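Local atomic coordinates of glycerol kinase, putative (Plasmodium falciparum, PDB entry 2W40), a protein that probably phosphorylates glycerol with ATP to give sn-glycerol 3-phosphate, as a member of the FGGY kinase family. Residues L355-W360 against N393-S398; Y284-L289 against T400-I405; G262-T267 against L274-G279; T130-N135 against G288-I293. One frame throughout, in Å; residues are numbered along the deposited sequence. Where two conformers were deposited one is given.

Contact 1 (L355-W360 against N393-S398). With EDO (1,2-ethanediol), chain B.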
# COMPACT_ATOMS: atom_id res chain seq x y z
N LEU C 355 -1.07 -16.63 -3.79
CA LEU C 355 -1.32 -16.78 -5.22
C LEU C 355 -1.92 -18.16 -5.51
O LEU C 355 -1.41 -19.19 -5.04
CB LEU C 355 -0.05 -16.63 -6.06
CG LEU C 355 0.48 -15.21 -6.08
CD1 LEU C 355 1.86 -15.16 -6.69
CD2 LEU C 355 -0.54 -14.15 -6.67
N TYR C 356 -3.04 -18.16 -6.27
CA TYR C 356 -3.69 -19.41 -6.72
C TYR C 356 -3.11 -19.77 -8.06
O TYR C 356 -1.85 -19.88 -8.18
CB TYR C 356 -5.21 -19.21 -6.70
CG TYR C 356 -5.80 -18.96 -5.28
CD1 TYR C 356 -6.64 -19.78 -4.71
CD2 TYR C 356 -5.50 -17.71 -4.61
CE1 TYR C 356 -7.13 -19.47 -3.36
CE2 TYR C 356 -5.93 -17.38 -3.33
CZ TYR C 356 -6.76 -18.36 -2.71
OH TYR C 356 -7.36 -18.27 -1.50
N ALA C 357 -3.98 -19.96 -9.09
CA ALA C 357 -3.41 -20.45 -10.34
C ALA C 357 -2.60 -19.34 -11.05
O ALA C 357 -3.03 -18.19 -11.07
CB ALA C 357 -4.50 -21.07 -11.27
N PRO C 358 -1.52 -19.72 -11.76
CA PRO C 358 -0.92 -21.10 -11.90
C PRO C 358 0.25 -21.39 -10.97
O PRO C 358 0.78 -22.52 -10.98
CB PRO C 358 -0.41 -21.11 -13.33
CG PRO C 358 0.02 -19.73 -13.62
CD PRO C 358 -0.89 -18.82 -12.76
N ARG C 359 0.67 -20.39 -10.18
CA ARG C 359 1.90 -20.54 -9.34
C ARG C 359 1.69 -21.28 -8.02
O ARG C 359 2.63 -21.88 -7.49
CB ARG C 359 2.56 -19.19 -9.09
CG ARG C 359 2.85 -18.39 -10.39
CD ARG C 359 3.69 -17.19 -10.08
NE ARG C 359 3.93 -16.30 -11.23
CZ ARG C 359 5.05 -15.72 -11.55
NH1 ARG C 359 6.16 -16.03 -10.88
NH2 ARG C 359 5.08 -14.85 -12.53
N TRP C 360 0.49 -21.13 -7.46
CA TRP C 360 0.12 -21.86 -6.24
C TRP C 360 1.19 -21.62 -5.13
O TRP C 360 1.86 -22.55 -4.65
CB TRP C 360 -0.09 -23.34 -6.50
CG TRP C 360 -1.33 -23.51 -7.36
CD1 TRP C 360 -1.37 -23.81 -8.75
CD2 TRP C 360 -2.72 -23.32 -6.98
NE1 TRP C 360 -2.66 -23.85 -9.18
CE2 TRP C 360 -3.50 -23.47 -8.16
CE3 TRP C 360 -3.37 -22.98 -5.79
CZ2 TRP C 360 -4.87 -23.36 -8.14
CZ3 TRP C 360 -4.72 -22.86 -5.78
CH2 TRP C 360 -5.46 -23.05 -6.95
N ASN C 393 -3.49 -13.42 -17.51
CA ASN C 393 -2.58 -13.72 -18.61
C ASN C 393 -1.74 -14.96 -18.34
O ASN C 393 -1.55 -15.81 -19.21
CB ASN C 393 -1.67 -12.54 -18.83
CG ASN C 393 -0.72 -12.77 -19.97
OD1 ASN C 393 -1.12 -13.21 -21.06
ND2 ASN C 393 0.58 -12.39 -19.76
N GLU C 394 -1.29 -15.07 -17.09
CA GLU C 394 -0.58 -16.29 -16.70
C GLU C 394 -1.42 -17.60 -16.84
O GLU C 394 -0.95 -18.65 -17.31
CB GLU C 394 0.01 -16.19 -15.27
CG GLU C 394 0.99 -15.07 -15.17
CD GLU C 394 1.83 -15.08 -13.88
OE1 GLU C 394 1.72 -16.02 -13.05
OE2 GLU C 394 2.64 -14.09 -13.71
N ILE C 395 -2.65 -17.52 -16.42
CA ILE C 395 -3.65 -18.55 -16.60
C ILE C 395 -3.84 -18.88 -18.07
O ILE C 395 -3.86 -20.08 -18.43
CB ILE C 395 -4.98 -18.21 -15.89
CG1 ILE C 395 -4.79 -18.35 -14.35
CG2 ILE C 395 -6.15 -19.09 -16.33
CD1 ILE C 395 -5.93 -17.73 -13.49
N VAL C 396 -3.98 -17.86 -18.92
CA VAL C 396 -4.20 -18.11 -20.36
C VAL C 396 -2.99 -18.82 -20.97
O VAL C 396 -3.09 -19.74 -21.80
CB VAL C 396 -4.55 -16.84 -21.10
CG1 VAL C 396 -4.53 -17.12 -22.70
CG2 VAL C 396 -5.94 -16.32 -20.54
N ASP C 397 -1.81 -18.42 -20.52
CA ASP C 397 -0.61 -19.08 -21.01
C ASP C 397 -0.59 -20.57 -20.61
O ASP C 397 -0.20 -21.44 -21.43
CB ASP C 397 0.65 -18.36 -20.53
CG ASP C 397 0.90 -17.03 -21.26
OD1 ASP C 397 0.36 -16.79 -22.38
OD2 ASP C 397 1.62 -16.21 -20.66
N SER C 398 -0.99 -20.89 -19.36
CA SER C 398 -1.05 -22.27 -18.98
C SER C 398 -2.09 -23.04 -19.85
O SER C 398 -1.89 -24.17 -20.22
CB SER C 398 -1.39 -22.37 -17.46
OG SER C 398 -0.34 -21.89 -16.67
C1 EDO B . 2.93 -17.90 -17.16
O1 EDO B . 2.88 -16.99 -18.33
C2 EDO B . 1.76 -18.88 -16.91
O2 EDO B . 1.85 -20.33 -17.07
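A loop-on-helix contact of the C-terminal FGGY domain sets residues 355-360, between strands 347-349 and 366-371, against one flank of helix 377-403. Its polar part is a bidentate salt bridge. Arg359, extended from CG to NE, presents the side of its guanidinium, so that NE reaches Glu394 OE1 at 2.9 Å and NH2 reaches Glu394 OE2 at 2.8 Å. Both bonds are nearly straight (172° and 171°), and both oxygens lie close to the guanidinium plane. The fork is twisted: the two planes are 35° apart, so OE1 accepts through its syn lone pair while OE2 is met from above the carboxylate plane. Trp492 NE1 gives OE2 a second donor, probably favouring the charged carboxylate.

Beneath this fork the packing centres on Pro358, which follows a cis peptide bond and turns its ring to the helix. Its CD lies 3.7 Å from Glu394 CB, and its CB lies 3.4 Å from Ser398 OG. Ile395 CG1 comes up to Ala357 at the flank, 3.7 Å from Ala357 O. A 1,2-ethanediol, probably from the crystallisation liquor, donates hydrogen bonds through O2 to Ser398 OG and through O1 to Asp397 OD2. Trp360 N closes an alpha-turn onto Tyr356 O at 2.7 Å. Tyr356-Arg359 form a type VIa cis-proline turn, packed on helix 377-403 and joined by a bidentate side-on salt bridge.

Contact 2 (Y284-L289 against T400-I405); sequences YSTCGL and TSDMGI. With EDO (1,2-ethanediol), chain D.
Ser285 holds OG anti to its backbone N (chi1 -176°), while Asp402 sets CG anti to its own carbonyl carbon (chi1 -78°), and these two torsions bring hydroxyl and carboxylate together. Ser285 OG donates to Asp402 OD2 over a short 2.5 Å. The other carboxylate oxygen, Asp402 OD1, accepts from Thr286 N at 3.1 Å, with an N-H...O angle of 160°. Each oxygen uses its syn lone pair, so the carboxylate receives two consecutive residues of the loop like a fork, which fixes its rotation.

The serine oxygen is itself an acceptor: Cys287 N and Leu289 N both donate to Ser285 OG at 3.0 Å, the former bond forming an ST turn. Two donors arriving at OG leave its proton to Asp402, and they may strengthen that short bond by polarising the hydroxyl. One flank of the carboxylate is apolar, with Leu289 CD1 lying 3.5 Å from Asp402 OD2. Toward the helix's preceding residue, Cys287 SG rests 3.5 Å from Ser401 OG. Water 2 links Thr286 OG1 to Asp402 OD1, and water 1 lies between the carbonyls of Tyr284 and Asp402.

Asp402 occupies the last turn of helix 377-403, which Gly404 ends in a Schellman motif with positive phi. The helix end therefore holds the loop that runs from strand 272-279 into strand 290-295. Leu289 also packs on Ile395, Ser398 and Leu399 of the same helix, while Asp402 and Met403 touch Leu307 of strand 304-311.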
# COMPACT_ATOMS: atom_id res chain seq x y z
N TYR C 284 -5.32 -33.46 -17.48
CA TYR C 284 -4.56 -33.14 -16.30
C TYR C 284 -3.49 -32.12 -16.71
O TYR C 284 -2.66 -32.37 -17.60
CB TYR C 284 -3.90 -34.34 -15.71
CG TYR C 284 -4.82 -35.36 -15.09
CD1 TYR C 284 -5.44 -35.14 -13.86
CD2 TYR C 284 -5.07 -36.57 -15.76
CE1 TYR C 284 -6.29 -36.09 -13.32
CE2 TYR C 284 -5.88 -37.54 -15.19
CZ TYR C 284 -6.52 -37.31 -13.96
OH TYR C 284 -7.32 -38.36 -13.46
N SER C 285 -3.44 -31.01 -15.97
CA SER C 285 -2.55 -29.90 -16.26
C SER C 285 -1.13 -30.28 -15.86
O SER C 285 -0.92 -31.00 -14.91
CB SER C 285 -2.99 -28.64 -15.49
OG SER C 285 -2.22 -27.53 -15.80
N THR C 286 -0.19 -29.77 -16.62
CA THR C 286 1.21 -29.68 -16.15
C THR C 286 1.69 -28.23 -15.88
O THR C 286 2.93 -28.00 -15.62
CB THR C 286 2.19 -30.31 -17.16
OG1 THR C 286 2.17 -29.57 -18.37
CG2 THR C 286 1.83 -31.79 -17.42
N CYS C 287 0.74 -27.30 -15.85
CA CYS C 287 0.94 -25.86 -15.88
C CYS C 287 0.08 -25.20 -14.81
O CYS C 287 -0.12 -24.03 -14.92
CB CYS C 287 0.55 -25.23 -17.34
SG CYS C 287 1.67 -25.83 -18.52
N GLY C 288 -0.30 -25.89 -13.75
CA GLY C 288 -0.97 -25.22 -12.69
C GLY C 288 -2.44 -24.97 -12.76
O GLY C 288 -2.96 -24.21 -11.98
N LEU C 289 -3.14 -25.62 -13.68
CA LEU C 289 -4.57 -25.51 -13.76
C LEU C 289 -5.20 -26.73 -13.06
O LEU C 289 -4.59 -27.79 -12.88
CB LEU C 289 -4.95 -25.43 -15.25
CG LEU C 289 -4.37 -24.22 -16.06
CD1 LEU C 289 -4.90 -24.12 -17.46
CD2 LEU C 289 -4.72 -22.83 -15.37
N THR C 400 -3.28 -22.43 -22.85
CA THR C 400 -2.88 -22.71 -24.26
C THR C 400 -1.86 -23.83 -24.27
O THR C 400 -1.89 -24.70 -25.15
CB THR C 400 -2.44 -21.46 -25.02
OG1 THR C 400 -1.37 -20.84 -24.34
CG2 THR C 400 -3.61 -20.46 -25.16
N SER C 401 -0.94 -23.89 -23.30
CA SER C 401 -0.01 -25.01 -23.21
C SER C 401 -0.67 -26.33 -22.98
O SER C 401 -0.43 -27.33 -23.70
CB SER C 401 1.01 -24.75 -22.10
OG SER C 401 1.94 -25.83 -21.98
N ASP C 402 -1.50 -26.40 -21.95
CA ASP C 402 -2.24 -27.61 -21.65
C ASP C 402 -3.15 -28.08 -22.80
O ASP C 402 -3.31 -29.32 -22.99
CB ASP C 402 -3.10 -27.42 -20.43
CG ASP C 402 -2.33 -27.49 -19.12
OD1 ASP C 402 -1.27 -28.20 -19.07
OD2 ASP C 402 -2.87 -26.91 -18.16
N MET C 403 -3.72 -27.13 -23.57
CA MET C 403 -4.67 -27.47 -24.63
C MET C 403 -3.97 -27.73 -25.96
O MET C 403 -4.64 -28.17 -26.91
CB MET C 403 -5.81 -26.50 -24.79
CG MET C 403 -6.80 -26.37 -23.59
SD MET C 403 -7.61 -27.91 -23.07
CE MET C 403 -8.89 -27.97 -24.36
N GLY C 404 -2.66 -27.51 -26.03
CA GLY C 404 -1.94 -27.70 -27.31
C GLY C 404 -2.41 -26.76 -28.44
O GLY C 404 -2.31 -27.14 -29.65
N ILE C 405 -2.84 -25.55 -28.09
CA ILE C 405 -3.24 -24.48 -29.03
C ILE C 405 -2.29 -23.25 -28.93
O ILE C 405 -1.52 -23.08 -27.97
CB ILE C 405 -4.70 -24.07 -28.84
CG1 ILE C 405 -4.96 -23.66 -27.37
CG2 ILE C 405 -5.64 -25.22 -29.24
CD1 ILE C 405 -6.29 -22.87 -27.05
C1 EDO D . -2.84 -28.98 -10.61
O1 EDO D . -2.19 -28.59 -11.84
C2 EDO D . -2.97 -27.83 -9.65
O2 EDO D . -3.57 -28.24 -8.49
O HOH W 1 -2.35 -30.99 -20.52
O HOH W 2 0.21 -30.24 -20.14

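Contact 3 (G262-T267 against L274-G279)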
# COMPACT_ATOMS: atom_id res chain seq x y z
N GLY C 262 -13.45 -27.04 -26.03
CA GLY C 262 -12.65 -25.90 -26.34
C GLY C 262 -13.20 -24.51 -26.08
O GLY C 262 -12.48 -23.53 -26.18
N GLU C 263 -14.47 -24.41 -25.82
CA GLU C 263 -15.05 -23.19 -25.45
C GLU C 263 -14.66 -22.86 -24.01
O GLU C 263 -14.63 -23.78 -23.13
CB GLU C 263 -16.54 -23.20 -25.55
CG GLU C 263 -17.15 -23.34 -26.99
CD GLU C 263 -18.63 -23.04 -26.98
OE1 GLU C 263 -19.43 -23.93 -26.63
OE2 GLU C 263 -18.98 -21.82 -27.23
N ALA C 264 -14.46 -21.56 -23.81
CA ALA C 264 -13.94 -20.99 -22.53
C ALA C 264 -14.67 -19.75 -22.08
O ALA C 264 -15.03 -18.91 -22.90
CB ALA C 264 -12.52 -20.68 -22.60
N LYS C 265 -14.84 -19.61 -20.76
CA LYS C 265 -15.41 -18.38 -20.18
C LYS C 265 -14.52 -17.93 -19.03
O LYS C 265 -13.79 -18.71 -18.42
CB LYS C 265 -16.81 -18.57 -19.73
CG LYS C 265 -16.97 -19.55 -18.51
CD LYS C 265 -16.98 -18.75 -17.16
CE LYS C 265 -17.00 -19.65 -15.94
NZ LYS C 265 -16.54 -18.90 -14.78
N CYS C 266 -14.68 -16.69 -18.68
CA CYS C 266 -14.03 -16.09 -17.52
C CYS C 266 -15.03 -15.21 -16.79
O CYS C 266 -15.63 -14.32 -17.39
CB CYS C 266 -12.82 -15.32 -17.96
SG CYS C 266 -11.89 -14.69 -16.57
N THR C 267 -15.26 -15.49 -15.50
CA THR C 267 -16.11 -14.74 -14.65
C THR C 267 -15.28 -13.86 -13.72
O THR C 267 -14.36 -14.37 -13.07
CB THR C 267 -17.05 -15.68 -13.80
OG1 THR C 267 -17.87 -16.54 -14.66
CG2 THR C 267 -17.95 -14.88 -12.89
N LEU C 274 -11.50 -18.77 -14.76
CA LEU C 274 -11.54 -19.14 -16.17
C LEU C 274 -11.73 -20.64 -16.22
O LEU C 274 -10.91 -21.39 -15.66
CB LEU C 274 -10.25 -18.71 -16.85
CG LEU C 274 -10.29 -18.73 -18.43
CD1 LEU C 274 -9.22 -17.86 -19.01
CD2 LEU C 274 -10.09 -20.13 -18.84
N LEU C 275 -12.77 -21.10 -16.94
CA LEU C 275 -12.93 -22.50 -17.21
C LEU C 275 -12.98 -22.75 -18.71
O LEU C 275 -13.68 -22.02 -19.46
CB LEU C 275 -14.18 -23.08 -16.57
CG LEU C 275 -14.09 -23.28 -15.03
CD1 LEU C 275 -14.36 -21.99 -14.24
CD2 LEU C 275 -15.07 -24.40 -14.56
N ILE C 276 -12.30 -23.80 -19.11
CA ILE C 276 -12.43 -24.29 -20.49
C ILE C 276 -13.04 -25.67 -20.51
O ILE C 276 -12.56 -26.54 -19.79
CB ILE C 276 -11.04 -24.26 -21.24
CG1 ILE C 276 -11.25 -24.62 -22.75
CG2 ILE C 276 -9.95 -25.09 -20.54
CD1 ILE C 276 -10.07 -24.18 -23.71
N ASN C 277 -14.02 -25.91 -21.39
CA ASN C 277 -14.64 -27.18 -21.53
C ASN C 277 -13.73 -28.14 -22.31
O ASN C 277 -13.29 -27.84 -23.39
CB ASN C 277 -15.99 -26.95 -22.21
CG ASN C 277 -16.92 -28.17 -22.27
OD1 ASN C 277 -16.50 -29.28 -22.55
ND2 ASN C 277 -18.23 -27.89 -22.16
N THR C 278 -13.41 -29.28 -21.71
CA THR C 278 -12.51 -30.28 -22.32
C THR C 278 -13.32 -31.47 -22.84
O THR C 278 -12.76 -32.53 -23.15
CB THR C 278 -11.36 -30.72 -21.35
OG1 THR C 278 -11.94 -31.41 -20.25
CG2 THR C 278 -10.45 -29.55 -20.84
N GLY C 279 -14.64 -31.28 -22.96
CA GLY C 279 -15.52 -32.37 -23.44
C GLY C 279 -15.53 -33.54 -22.44
O GLY C 279 -15.39 -33.34 -21.23
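Four backbone hydrogen bonds make up the first shell, joining the arms of an antiparallel beta hairpin. The Lys265-Leu275 hydrogen-bonded pair contributes two: Lys265 N to Leu275 O and Leu275 N to Lys265 O, each 3.0 Å, the second clearly more bent, at 146°. Asn277 N donates to Glu263 O at 2.8 Å, and Gly262 N donates to Asn277 O, also at 2.8 Å. Ala264-Ile276 and Cys266-Leu274 are the non-hydrogen-bonded pairs, where CA-H...O contacts such as Ala264 CA to Leu275 O (3.2 Å) fill in.

On the sheet face bearing these two pairs, Ala264 CB packs on Ile276 CB at 4.1 Å. The other face carries Lys265 alongside Leu275. Lys265 starts in the crowded position between N and carbonyl carbon (chi1 67°) and bends at chi2, which brings NZ within 3.8 Å of Leu275 CD1. NZ is held by Thr267 OG1 at 2.7 Å and by Phe273 O. At the far end Asn277 OD1 accepts from Gly279 N, an Asx turn.

The N-to-C directions of segments 264-267 and 274-279 lie 163° apart. The hairpin belongs to the mixed sheet of the C-terminal FGGY domain, of the actin-like ATPase superfamily, and Thr270, seen binding ADP in another structure of this protein, lies in its turn. Strand 264-268 also pairs with parallel strand 411-414, and strand 272-279 with antiparallel strand 304-311; Leu274 and Cys266 face helix 377-403, whereas Lys265 touches helix 248-255.

Contact 4 (T130-N135 against G288-I293). With EDO (1,2-ethanediol), chain D.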
# COMPACT_ATOMS: atom_id res chain seq x y z
N THR C 130 -7.95 -36.73 -7.84
CA THR C 130 -8.89 -35.65 -7.51
C THR C 130 -8.97 -34.54 -8.51
O THR C 130 -9.85 -33.71 -8.44
CB THR C 130 -8.61 -35.02 -6.09
OG1 THR C 130 -7.37 -34.28 -6.21
CG2 THR C 130 -8.63 -36.06 -4.96
N GLY C 131 -7.97 -34.39 -9.36
CA GLY C 131 -7.85 -33.22 -10.22
C GLY C 131 -7.02 -32.01 -9.81
O GLY C 131 -6.73 -31.12 -10.61
N THR C 132 -6.47 -32.10 -8.61
CA THR C 132 -5.68 -31.04 -8.02
C THR C 132 -4.55 -31.61 -7.13
O THR C 132 -4.68 -32.72 -6.67
CB THR C 132 -6.59 -30.08 -7.10
OG1 THR C 132 -5.86 -28.88 -6.76
CG2 THR C 132 -7.19 -30.88 -5.89
N TYR C 133 -3.53 -30.78 -6.98
CA TYR C 133 -2.55 -31.00 -5.87
C TYR C 133 -3.15 -30.48 -4.56
O TYR C 133 -4.18 -29.80 -4.58
CB TYR C 133 -1.29 -30.26 -6.17
CG TYR C 133 -0.54 -30.61 -7.44
CD1 TYR C 133 -0.42 -31.87 -7.85
CD2 TYR C 133 -0.03 -29.64 -8.23
CE1 TYR C 133 0.36 -32.24 -8.92
CE2 TYR C 133 0.65 -29.97 -9.40
CZ TYR C 133 0.86 -31.32 -9.71
OH TYR C 133 1.57 -31.69 -10.88
N PHE C 134 -2.58 -30.88 -3.41
CA PHE C 134 -2.94 -30.26 -2.14
C PHE C 134 -2.79 -28.76 -2.29
O PHE C 134 -1.79 -28.25 -2.83
CB PHE C 134 -1.98 -30.74 -1.01
CG PHE C 134 -2.13 -32.20 -0.60
CD1 PHE C 134 -3.29 -32.96 -0.84
CD2 PHE C 134 -1.08 -32.86 0.02
CE1 PHE C 134 -3.40 -34.33 -0.44
CE2 PHE C 134 -1.23 -34.23 0.37
CZ PHE C 134 -2.37 -34.90 0.23
N ASN C 135 -3.73 -28.04 -1.66
CA ASN C 135 -3.71 -26.61 -1.62
C ASN C 135 -4.51 -26.09 -0.43
O ASN C 135 -5.13 -26.88 0.26
CB ASN C 135 -4.17 -26.04 -2.98
CG ASN C 135 -5.58 -26.47 -3.33
OD1 ASN C 135 -6.50 -26.42 -2.42
ND2 ASN C 135 -5.82 -26.80 -4.62
N GLY C 288 -0.30 -25.89 -13.75
CA GLY C 288 -0.97 -25.22 -12.69
C GLY C 288 -2.44 -24.97 -12.76
O GLY C 288 -2.96 -24.21 -11.98
N LEU C 289 -3.14 -25.62 -13.68
CA LEU C 289 -4.57 -25.51 -13.76
C LEU C 289 -5.20 -26.73 -13.06
O LEU C 289 -4.59 -27.79 -12.88
CB LEU C 289 -4.95 -25.43 -15.25
CG LEU C 289 -4.37 -24.22 -16.06
CD1 LEU C 289 -4.90 -24.12 -17.46
CD2 LEU C 289 -4.72 -22.83 -15.37
N ILE C 290 -6.41 -26.55 -12.59
CA ILE C 290 -7.13 -27.62 -11.87
C ILE C 290 -8.10 -28.35 -12.82
O ILE C 290 -8.80 -27.70 -13.60
CB ILE C 290 -7.95 -26.99 -10.71
CG1 ILE C 290 -7.03 -26.46 -9.57
CG2 ILE C 290 -9.04 -28.00 -10.15
CD1 ILE C 290 -7.74 -25.86 -8.46
N THR C 291 -8.11 -29.66 -12.77
CA THR C 291 -9.10 -30.50 -13.50
C THR C 291 -10.38 -30.59 -12.68
O THR C 291 -10.29 -30.98 -11.51
CB THR C 291 -8.55 -31.93 -13.68
OG1 THR C 291 -7.31 -31.83 -14.28
CG2 THR C 291 -9.49 -32.82 -14.50
N THR C 292 -11.50 -30.16 -13.22
CA THR C 292 -12.75 -30.17 -12.49
C THR C 292 -13.90 -30.69 -13.40
O THR C 292 -13.70 -30.99 -14.57
CB THR C 292 -13.03 -28.74 -11.93
OG1 THR C 292 -14.07 -28.82 -10.98
CG2 THR C 292 -13.42 -27.76 -13.13
N ILE C 293 -15.02 -30.92 -12.78
CA ILE C 293 -16.21 -31.34 -13.50
C ILE C 293 -16.88 -30.04 -14.03
O ILE C 293 -17.05 -29.07 -13.22
CB ILE C 293 -17.25 -32.05 -12.63
CG1 ILE C 293 -16.73 -33.34 -11.99
CG2 ILE C 293 -18.53 -32.25 -13.45
CD1 ILE C 293 -16.40 -34.37 -12.93
C1 EDO D . -2.84 -28.98 -10.61
O1 EDO D . -2.19 -28.59 -11.84
C2 EDO D . -2.97 -27.83 -9.65
O2 EDO D . -3.57 -28.24 -8.49
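The contact joins parts of the chain assigned to the N-terminal and C-terminal FGGY families, consistent with an interdomain junction: the loop after helix 123-130 meets the start of strand 290-295. One direct hydrogen bond crosses it: Thr291 N donates to Gly131 O at 2.9 Å, with an N-H...O angle of 155° and the donor above the carbonyl plane, 27° out of it. Gly131, with positive phi just past the helix, lets the backbones approach to a CA-CA separation of 4.4 Å at Thr291, and its CA makes a CA-H...O contact with Thr291 O at 3.6 Å.

Thr132 lies alongside Ile290, the two side chains heading in the same direction. Thr132 OG1, anti to its backbone N (chi1 -168°), lies 3.9 Å from Ile290 CG1 and donates to Tyr133 O at 2.9 Å, using an in-plane lone pair of that oxygen. A 1,2-ethanediol, probably from the crystallisation liquor, spans the segments: its O2 accepts from Tyr133 N at 3.0 Å, and its O1 donates to Leu289 O at 2.7 Å. Its C1 rests over one face of the Tyr133 ring.

Strand 290-295 is the outermost strand of its sheet and pairs with strand 304-311, through Ile290 to Glu308 and Thr292 to Ala306. The loop meets that sheet at its edge, while Thr291 OG1 bonds to Val283 O of the preceding loop.

Overall arrangement
From the N terminus, the chain first lays down residues 130-135, which wait until 288-293 for contact 4 to close a long loop between parts assigned to the N-terminal and C-terminal FGGY families. Nested inside that loop is contact 3, a hairpin. Contact 2 opens at 284-289, sharing Gly288 and Leu289 with contact 4, and closes at the end of helix 377-403; contact 1 is nested within it and uses the same helix. Contacts 1 and 2 join directly, as Ser398 OG bonds to Cys287 O and Trp360 NE1 to Gly288 O. Leu274 touches Val396, and Met403 touches Ile276, so the helix also covers the hairpin of contact 3.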